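Alpha-rhamnosidase (Dictyoglomus thermophilum, PDB 6I60) probably hydrolyses terminal non-reducing alpha-L-rhamnose residues of alpha-L-rhamnosides, as expected of an alpha-L-rhamnosidase. Local coordinates at residues G557-S562 with L628-Y633; E584-F589 with K643-L648; K591-L596 with H636-L641. One frame throughout, in Å; residues are numbered along the deposited sequence.

Contact 1: G557-S562 with L628-Y633; sequences GDPAWS and LTSTFY
Y633 meets A560 because chi1 of -85° swings its ring off the helix toward the short helix 559-562, and chi2 of -74° turns one face to the A560 backbone. The result is a CH-pi contact. A560 CA lies 3.9 Å from the centroid of the Y633 ring, 26° off the ring normal, displaced toward the rim on the CD2 and CE2 side. The A560 methyl also packs on the ring, with A560 CB 3.6 Å from Y633 CE2. The opposite face of the same ring is covered by F632 CD1, from its own helix. The phenol therefore sits between an alanine and a phenylalanine.

P559 packs one turn back along the long helix. Its ring points at S630, and P559 CG comes 3.4 Å from S630 OG. That is van der Waals packing; the S630 hydroxyl has its hydrogen bond with F607 O. P559 CB also lies 4.3 Å from Y633 CB, so the proline touches two residues one turn apart on the long helix.

D558 fixes the start of the short helix as its N-cap. Its OD1 uses the anti lone pair to accept from A560 N at 2.8 Å, while D558 O takes the amides of W561 and S562. The other carboxylate oxygen, OD2, accepts from K609 N and Y610 N. The carboxylate thus ties the helix start to the 609-610 backbone.

The contact is buried in the six-hairpin glycosidase domain, an (alpha/alpha)6 barrel in this family. Y633 OH bonds to Y766 OH, and V762 of the same helix 761-773 touches A560, T629 and Y633. Helix 722-729 touches L628, T629 and F632, and helix 651-672 touches L628 and T631.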
# COMPACT_ATOMS: atom_id res chain seq x y z
N GLY A 557 -1.06 -20.27 -8.85
CA GLY A 557 -1.39 -18.93 -9.28
C GLY A 557 -1.08 -18.69 -10.75
O GLY A 557 -0.23 -19.35 -11.34
N ASP A 558 -1.80 -17.73 -11.33
CA ASP A 558 -1.50 -17.29 -12.68
C ASP A 558 -0.13 -16.62 -12.70
O ASP A 558 0.22 -15.88 -11.78
CB ASP A 558 -2.57 -16.32 -13.18
CG ASP A 558 -2.47 -16.03 -14.67
OD1 ASP A 558 -1.54 -15.30 -15.08
OD2 ASP A 558 -3.33 -16.52 -15.42
N PRO A 559 0.69 -16.88 -13.73
CA PRO A 559 2.01 -16.24 -13.78
C PRO A 559 1.94 -14.72 -13.77
O PRO A 559 2.80 -14.07 -13.16
CB PRO A 559 2.61 -16.78 -15.09
CG PRO A 559 1.92 -18.08 -15.30
CD PRO A 559 0.52 -17.88 -14.80
N ALA A 560 0.93 -14.13 -14.41
CA ALA A 560 0.75 -12.68 -14.35
C ALA A 560 0.34 -12.21 -12.97
O ALA A 560 0.47 -11.02 -12.66
CB ALA A 560 -0.29 -12.24 -15.38
N TRP A 561 -0.16 -13.12 -12.12
CA TRP A 561 -0.56 -12.80 -10.76
C TRP A 561 0.56 -13.10 -9.77
O TRP A 561 0.95 -12.23 -8.98
CB TRP A 561 -1.83 -13.58 -10.40
CG TRP A 561 -3.10 -12.82 -10.61
CD1 TRP A 561 -4.06 -12.56 -9.68
CD2 TRP A 561 -3.56 -12.23 -11.84
NE1 TRP A 561 -5.09 -11.84 -10.24
CE2 TRP A 561 -4.81 -11.63 -11.57
CE3 TRP A 561 -3.05 -12.16 -13.13
CZ2 TRP A 561 -5.54 -10.95 -12.54
CZ3 TRP A 561 -3.77 -11.49 -14.10
CH2 TRP A 561 -5.00 -10.90 -13.80
N SER A 562 1.10 -14.32 -9.80
CA SER A 562 2.12 -14.74 -8.85
C SER A 562 3.43 -13.99 -9.02
O SER A 562 4.30 -14.10 -8.15
CB SER A 562 2.37 -16.24 -8.98
OG SER A 562 1.22 -16.98 -8.61
N LEU A 628 0.78 -16.29 -24.21
CA LEU A 628 1.83 -15.31 -24.47
C LEU A 628 2.08 -14.46 -23.24
O LEU A 628 3.24 -14.21 -22.87
CB LEU A 628 1.43 -14.43 -25.66
CG LEU A 628 2.50 -13.54 -26.30
CD1 LEU A 628 2.41 -13.60 -27.82
CD2 LEU A 628 2.39 -12.11 -25.82
N THR A 629 1.01 -14.00 -22.59
CA THR A 629 1.15 -13.27 -21.33
C THR A 629 1.83 -14.12 -20.27
O THR A 629 2.64 -13.61 -19.48
CB THR A 629 -0.22 -12.81 -20.83
OG1 THR A 629 -1.00 -12.32 -21.95
CG2 THR A 629 -0.08 -11.70 -19.81
N SER A 630 1.55 -15.43 -20.24
CA SER A 630 2.15 -16.29 -19.22
C SER A 630 3.64 -16.48 -19.47
O SER A 630 4.45 -16.41 -18.54
CB SER A 630 1.43 -17.64 -19.20
OG SER A 630 0.35 -17.62 -18.29
N THR A 631 4.02 -16.74 -20.72
CA THR A 631 5.43 -16.84 -21.06
C THR A 631 6.13 -15.50 -20.93
O THR A 631 7.33 -15.46 -20.63
CB THR A 631 5.58 -17.40 -22.47
OG1 THR A 631 4.69 -18.51 -22.65
CG2 THR A 631 7.00 -17.88 -22.71
N PHE A 632 5.40 -14.40 -21.15
CA PHE A 632 5.97 -13.07 -20.93
C PHE A 632 6.44 -12.91 -19.49
O PHE A 632 7.51 -12.36 -19.23
CB PHE A 632 4.93 -12.01 -21.29
CG PHE A 632 5.26 -10.62 -20.80
CD1 PHE A 632 4.77 -10.16 -19.59
CD2 PHE A 632 6.05 -9.78 -21.56
CE1 PHE A 632 5.07 -8.89 -19.14
CE2 PHE A 632 6.35 -8.50 -21.12
CZ PHE A 632 5.86 -8.05 -19.91
N TYR A 633 5.64 -13.40 -18.53
CA TYR A 633 6.01 -13.29 -17.13
C TYR A 633 6.96 -14.39 -16.68
O TYR A 633 7.64 -14.22 -15.66
CB TYR A 633 4.75 -13.28 -16.26
CG TYR A 633 4.14 -11.91 -16.12
CD1 TYR A 633 4.73 -10.94 -15.31
CD2 TYR A 633 2.98 -11.56 -16.81
CE1 TYR A 633 4.18 -9.68 -15.19
CE2 TYR A 633 2.42 -10.30 -16.69
CZ TYR A 633 3.03 -9.36 -15.88
OH TYR A 633 2.49 -8.10 -15.75

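Contact 2: E584-F589 with K643-L648; sequences EHYEGF and KIAKLL
Y586 carries this contact between two helices of the (alpha/alpha)6 barrel that forms the catalytic domain of this family. It projects from the first turn of helix 586-599 toward the C-terminal part of helix 626-648. H585 is the N-cap of the first of these helices. The contact has no cross-helix hydrogen bond and is made by apolar carbons and one phenol.

The Y586 ring lies alongside I644 and L648, which come from successive turns of the other helix. Y586 and each of these two residues slide past one another in opposite directions. I644 reaches the ring at its edge, near the ring plane, with its CG2 branch 3.7 Å from Y586 CD2. This branch is anti to the backbone N of I644. L648 approaches obliquely from the next turn. Its CD1 is 3.9 Å from Y586 CD2, so a single ring carbon is shared by two aliphatic side chains.

Chi1 of -176° places Y586 CG anti to its backbone N and extends the ring across the gap to A645. The phenol then lies beside the A645 methyl and hydrogen-bonds to D653 OD2. D653 belongs to helix 651-672, so Y586 links a third helix to the pair.

F589 lies one turn after Y586 and makes a looser contact with I644. One face of its ring lies over the backbone of the preceding turn, with H585 O over the centre. I644 also touches W570 of helix 564-576 and L582 of helix 580-584. The I644 CD1 methyl approaches the F589 ring obliquely, ending 4.2 Å from F589 CE2.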
# COMPACT_ATOMS: atom_id res chain seq x y z
N GLU A 584 16.40 -11.49 1.90
CA GLU A 584 15.49 -12.12 2.85
C GLU A 584 14.48 -13.03 2.15
O GLU A 584 14.06 -14.04 2.74
CB GLU A 584 14.77 -11.04 3.66
CG GLU A 584 13.75 -11.57 4.65
CD GLU A 584 12.93 -10.46 5.27
OE1 GLU A 584 11.85 -10.76 5.82
OE2 GLU A 584 13.37 -9.29 5.21
N HIS A 585 14.10 -12.72 0.92
CA HIS A 585 13.11 -13.50 0.18
C HIS A 585 13.71 -14.19 -1.05
O HIS A 585 12.97 -14.66 -1.91
CB HIS A 585 11.94 -12.62 -0.25
CG HIS A 585 11.08 -12.16 0.89
ND1 HIS A 585 10.15 -12.98 1.50
CD2 HIS A 585 11.00 -10.96 1.52
CE1 HIS A 585 9.54 -12.31 2.46
NE2 HIS A 585 10.04 -11.08 2.50
N TYR A 586 15.04 -14.27 -1.13
CA TYR A 586 15.68 -14.81 -2.33
C TYR A 586 15.35 -16.29 -2.52
O TYR A 586 15.12 -16.74 -3.64
CB TYR A 586 17.19 -14.60 -2.28
CG TYR A 586 17.89 -15.05 -3.54
CD1 TYR A 586 18.52 -16.29 -3.60
CD2 TYR A 586 17.92 -14.24 -4.67
CE1 TYR A 586 19.16 -16.70 -4.75
CE2 TYR A 586 18.56 -14.65 -5.83
CZ TYR A 586 19.18 -15.89 -5.86
OH TYR A 586 19.82 -16.30 -7.01
N GLU A 587 15.34 -17.06 -1.43
CA GLU A 587 15.00 -18.48 -1.53
C GLU A 587 13.57 -18.67 -2.01
O GLU A 587 13.28 -19.61 -2.76
CB GLU A 587 15.22 -19.17 -0.19
CG GLU A 587 16.63 -19.68 0.02
CD GLU A 587 16.69 -20.88 0.95
OE1 GLU A 587 15.70 -21.12 1.67
OE2 GLU A 587 17.73 -21.57 0.96
N GLY A 588 12.65 -17.79 -1.60
CA GLY A 588 11.30 -17.85 -2.12
C GLY A 588 11.22 -17.56 -3.60
O GLY A 588 10.38 -18.14 -4.31
N PHE A 589 12.08 -16.67 -4.10
CA PHE A 589 12.12 -16.40 -5.53
C PHE A 589 12.62 -17.62 -6.30
O PHE A 589 12.05 -18.00 -7.33
CB PHE A 589 13.02 -15.20 -5.83
CG PHE A 589 12.68 -13.97 -5.02
CD1 PHE A 589 11.41 -13.77 -4.51
CD2 PHE A 589 13.65 -13.00 -4.80
CE1 PHE A 589 11.12 -12.63 -3.78
CE2 PHE A 589 13.36 -11.87 -4.07
CZ PHE A 589 12.10 -11.68 -3.56
N LYS A 643 18.99 -10.90 -12.40
CA LYS A 643 19.49 -9.58 -12.04
C LYS A 643 19.68 -9.46 -10.53
O LYS A 643 20.62 -8.79 -10.07
CB LYS A 643 18.54 -8.50 -12.55
CG LYS A 643 19.24 -7.29 -13.15
CD LYS A 643 18.47 -6.74 -14.35
CE LYS A 643 19.26 -5.64 -15.05
NZ LYS A 643 18.60 -5.19 -16.31
N ILE A 644 18.80 -10.10 -9.75
CA ILE A 644 18.96 -10.11 -8.30
C ILE A 644 20.13 -10.99 -7.89
O ILE A 644 20.87 -10.67 -6.95
CB ILE A 644 17.64 -10.56 -7.63
CG1 ILE A 644 16.56 -9.48 -7.80
CG2 ILE A 644 17.86 -10.87 -6.16
CD1 ILE A 644 15.18 -9.92 -7.35
N ALA A 645 20.32 -12.11 -8.59
CA ALA A 645 21.43 -13.00 -8.27
C ALA A 645 22.77 -12.31 -8.48
O ALA A 645 23.68 -12.44 -7.65
CB ALA A 645 21.35 -14.27 -9.11
N LYS A 646 22.92 -11.57 -9.58
CA LYS A 646 24.16 -10.86 -9.82
C LYS A 646 24.39 -9.77 -8.78
O LYS A 646 25.54 -9.49 -8.42
CB LYS A 646 24.16 -10.25 -11.23
CG LYS A 646 25.45 -9.53 -11.59
CD LYS A 646 25.54 -9.27 -13.08
CE LYS A 646 26.97 -9.01 -13.50
NZ LYS A 646 27.94 -9.79 -12.69
N LEU A 647 23.32 -9.16 -8.28
CA LEU A 647 23.46 -8.13 -7.26
C LEU A 647 24.00 -8.70 -5.96
O LEU A 647 24.87 -8.10 -5.32
CB LEU A 647 22.11 -7.45 -7.01
CG LEU A 647 21.66 -6.43 -8.04
CD1 LEU A 647 20.15 -6.21 -7.95
CD2 LEU A 647 22.42 -5.12 -7.86
N LEU A 648 23.50 -9.87 -5.55
CA LEU A 648 23.93 -10.48 -4.30
C LEU A 648 25.25 -11.24 -4.42
O LEU A 648 25.76 -11.71 -3.40
CB LEU A 648 22.84 -11.43 -3.77
CG LEU A 648 21.43 -10.84 -3.70
CD1 LEU A 648 20.48 -11.80 -3.01
CD2 LEU A 648 21.45 -9.49 -3.00

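Contact 3: K591-L596 with H636-L641; sequences KYVEFL and HDVITL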
# COMPACT_ATOMS: atom_id res chain seq x y z
N LYS A 591 12.40 -20.66 -5.42
CA LYS A 591 11.43 -21.75 -5.33
C LYS A 591 10.26 -21.53 -6.28
O LYS A 591 9.77 -22.49 -6.89
CB LYS A 591 10.94 -21.90 -3.89
CG LYS A 591 10.55 -23.32 -3.53
CD LYS A 591 10.32 -23.47 -2.04
CE LYS A 591 11.59 -23.88 -1.31
NZ LYS A 591 11.29 -24.49 0.01
N TYR A 592 9.79 -20.29 -6.41
CA TYR A 592 8.68 -20.03 -7.32
C TYR A 592 9.11 -20.18 -8.78
O TYR A 592 8.38 -20.77 -9.59
CB TYR A 592 8.10 -18.63 -7.10
CG TYR A 592 7.14 -18.23 -8.20
CD1 TYR A 592 5.89 -18.83 -8.31
CD2 TYR A 592 7.49 -17.27 -9.14
CE1 TYR A 592 5.01 -18.49 -9.32
CE2 TYR A 592 6.62 -16.92 -10.15
CZ TYR A 592 5.38 -17.53 -10.24
OH TYR A 592 4.51 -17.18 -11.24
N VAL A 593 10.28 -19.65 -9.13
CA VAL A 593 10.80 -19.83 -10.48
C VAL A 593 11.01 -21.31 -10.77
O VAL A 593 10.79 -21.77 -11.90
CB VAL A 593 12.10 -19.02 -10.65
CG1 VAL A 593 12.83 -19.42 -11.93
CG2 VAL A 593 11.78 -17.53 -10.67
N GLU A 594 11.40 -22.09 -9.76
CA GLU A 594 11.50 -23.54 -9.93
C GLU A 594 10.14 -24.14 -10.26
O GLU A 594 10.05 -25.07 -11.07
CB GLU A 594 12.07 -24.17 -8.66
CG GLU A 594 12.87 -25.44 -8.92
CD GLU A 594 13.90 -25.27 -10.02
OE1 GLU A 594 14.02 -26.18 -10.86
OE2 GLU A 594 14.59 -24.22 -10.03
N PHE A 595 9.07 -23.63 -9.64
CA PHE A 595 7.74 -24.13 -9.94
C PHE A 595 7.30 -23.73 -11.34
O PHE A 595 6.63 -24.50 -12.04
CB PHE A 595 6.73 -23.64 -8.91
CG PHE A 595 5.30 -23.93 -9.27
CD1 PHE A 595 4.47 -22.94 -9.76
CD2 PHE A 595 4.80 -25.22 -9.13
CE1 PHE A 595 3.17 -23.22 -10.11
CE2 PHE A 595 3.49 -25.50 -9.47
CZ PHE A 595 2.67 -24.50 -9.96
N LEU A 596 7.64 -22.51 -11.76
CA LEU A 596 7.33 -22.09 -13.12
C LEU A 596 8.08 -22.92 -14.15
O LEU A 596 7.54 -23.20 -15.23
CB LEU A 596 7.65 -20.60 -13.31
CG LEU A 596 6.59 -19.77 -14.04
CD1 LEU A 596 5.19 -20.19 -13.64
CD2 LEU A 596 6.81 -18.29 -13.77
N HIS A 636 10.01 -12.75 -17.63
CA HIS A 636 10.16 -11.64 -16.70
C HIS A 636 10.68 -12.10 -15.35
O HIS A 636 11.59 -11.48 -14.77
CB HIS A 636 8.82 -10.91 -16.54
CG HIS A 636 8.88 -9.70 -15.67
ND1 HIS A 636 8.89 -9.77 -14.29
CD2 HIS A 636 8.92 -8.38 -15.97
CE1 HIS A 636 8.94 -8.56 -13.79
NE2 HIS A 636 8.96 -7.69 -14.78
N ASP A 637 10.13 -13.20 -14.82
CA ASP A 637 10.54 -13.67 -13.51
C ASP A 637 11.97 -14.20 -13.50
O ASP A 637 12.68 -14.05 -12.50
CB ASP A 637 9.57 -14.75 -13.01
CG ASP A 637 8.23 -14.18 -12.59
OD1 ASP A 637 7.32 -14.97 -12.23
OD2 ASP A 637 8.07 -12.94 -12.63
N VAL A 638 12.41 -14.79 -14.61
CA VAL A 638 13.75 -15.35 -14.67
C VAL A 638 14.79 -14.26 -14.90
O VAL A 638 15.89 -14.31 -14.36
CB VAL A 638 13.81 -16.44 -15.76
CG1 VAL A 638 15.23 -16.94 -15.95
CG2 VAL A 638 12.89 -17.60 -15.39
N ILE A 639 14.44 -13.24 -15.70
CA ILE A 639 15.40 -12.18 -16.00
C ILE A 639 15.70 -11.36 -14.76
O ILE A 639 16.87 -11.09 -14.44
CB ILE A 639 14.88 -11.30 -17.15
CG1 ILE A 639 15.34 -11.86 -18.49
CG2 ILE A 639 15.38 -9.87 -17.01
CD1 ILE A 639 16.83 -11.78 -18.70
N THR A 640 14.66 -10.94 -14.03
CA THR A 640 14.88 -10.13 -12.84
C THR A 640 15.49 -10.94 -11.71
O THR A 640 16.19 -10.38 -10.86
CB THR A 640 13.56 -9.48 -12.39
OG1 THR A 640 12.71 -10.48 -11.83
CG2 THR A 640 12.86 -8.80 -13.56
N LEU A 641 15.24 -12.25 -11.67
CA LEU A 641 15.90 -13.09 -10.68
C LEU A 641 17.40 -13.20 -10.97
O LEU A 641 18.22 -13.15 -10.05
CB LEU A 641 15.27 -14.48 -10.65
CG LEU A 641 15.89 -15.45 -9.64
CD1 LEU A 641 15.81 -14.89 -8.23
CD2 LEU A 641 15.21 -16.81 -9.70
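V593 and V638 mark the closest backbone approach of two helices that run roughly antiparallel, with 6.8 Å between their CA atoms. The axes of the two short segments come within 10.4 Å, and their N-to-C directions differ by 144°. Both segments are helical throughout.

V593 points at the other helix and fills the middle of the interface with its two methyls. CG1, anti to the backbone N (chi1 167°), meets V638 CG2 at 3.9 Å. CG2 takes the other direction and packs on L641, 3.6 Å from its CD2. The V593 and V638 side chains cross at about a right angle.

This is a helix pair of the (alpha/alpha)6 barrel fold of the glycosidase domain. Helix 651-672 closes over it, with Y657 touching both V593 and L641. L660 of that helix, which lines the pocket of a bound 2-(2-ethoxyethoxy)ethanol, packs on V638.

One turn before L641, D637 brings its carboxylate into the interface. Its OD1 lies in the plane of the Y592 ring, at the edge by CE2, and the ring and carboxylate planes are 62° apart. D637 OD2 is hydrogen-bonded to T563 OG1, which anchors the group. L596 sends its CD2 methyl across the same carboxylate, 3.7 Å from D637 OD1.

Overall arrangement
All three contacts lie in the six-hairpin glycosidase domain and share helix 626-648, which contact 1, contact 3 and contact 2 use in that order from its N-terminal end. Contacts 2 and 3 also share helix 586-599, but in the reverse sense, as expected for roughly antiparallel helices. Contact centres 1 and 3 are 11 Å apart, 3 and 2 are 10 Å, and 1 and 2 are 20 Å. Contact 3 joins its neighbours: Y592 OH packs on P559 and S562, and L641 on Y586 and F589. Along the chain, contact 1 crosses the other two, and contact 3 falls between the two segments of contact 2. One long helix thus packs along its length against two earlier helices.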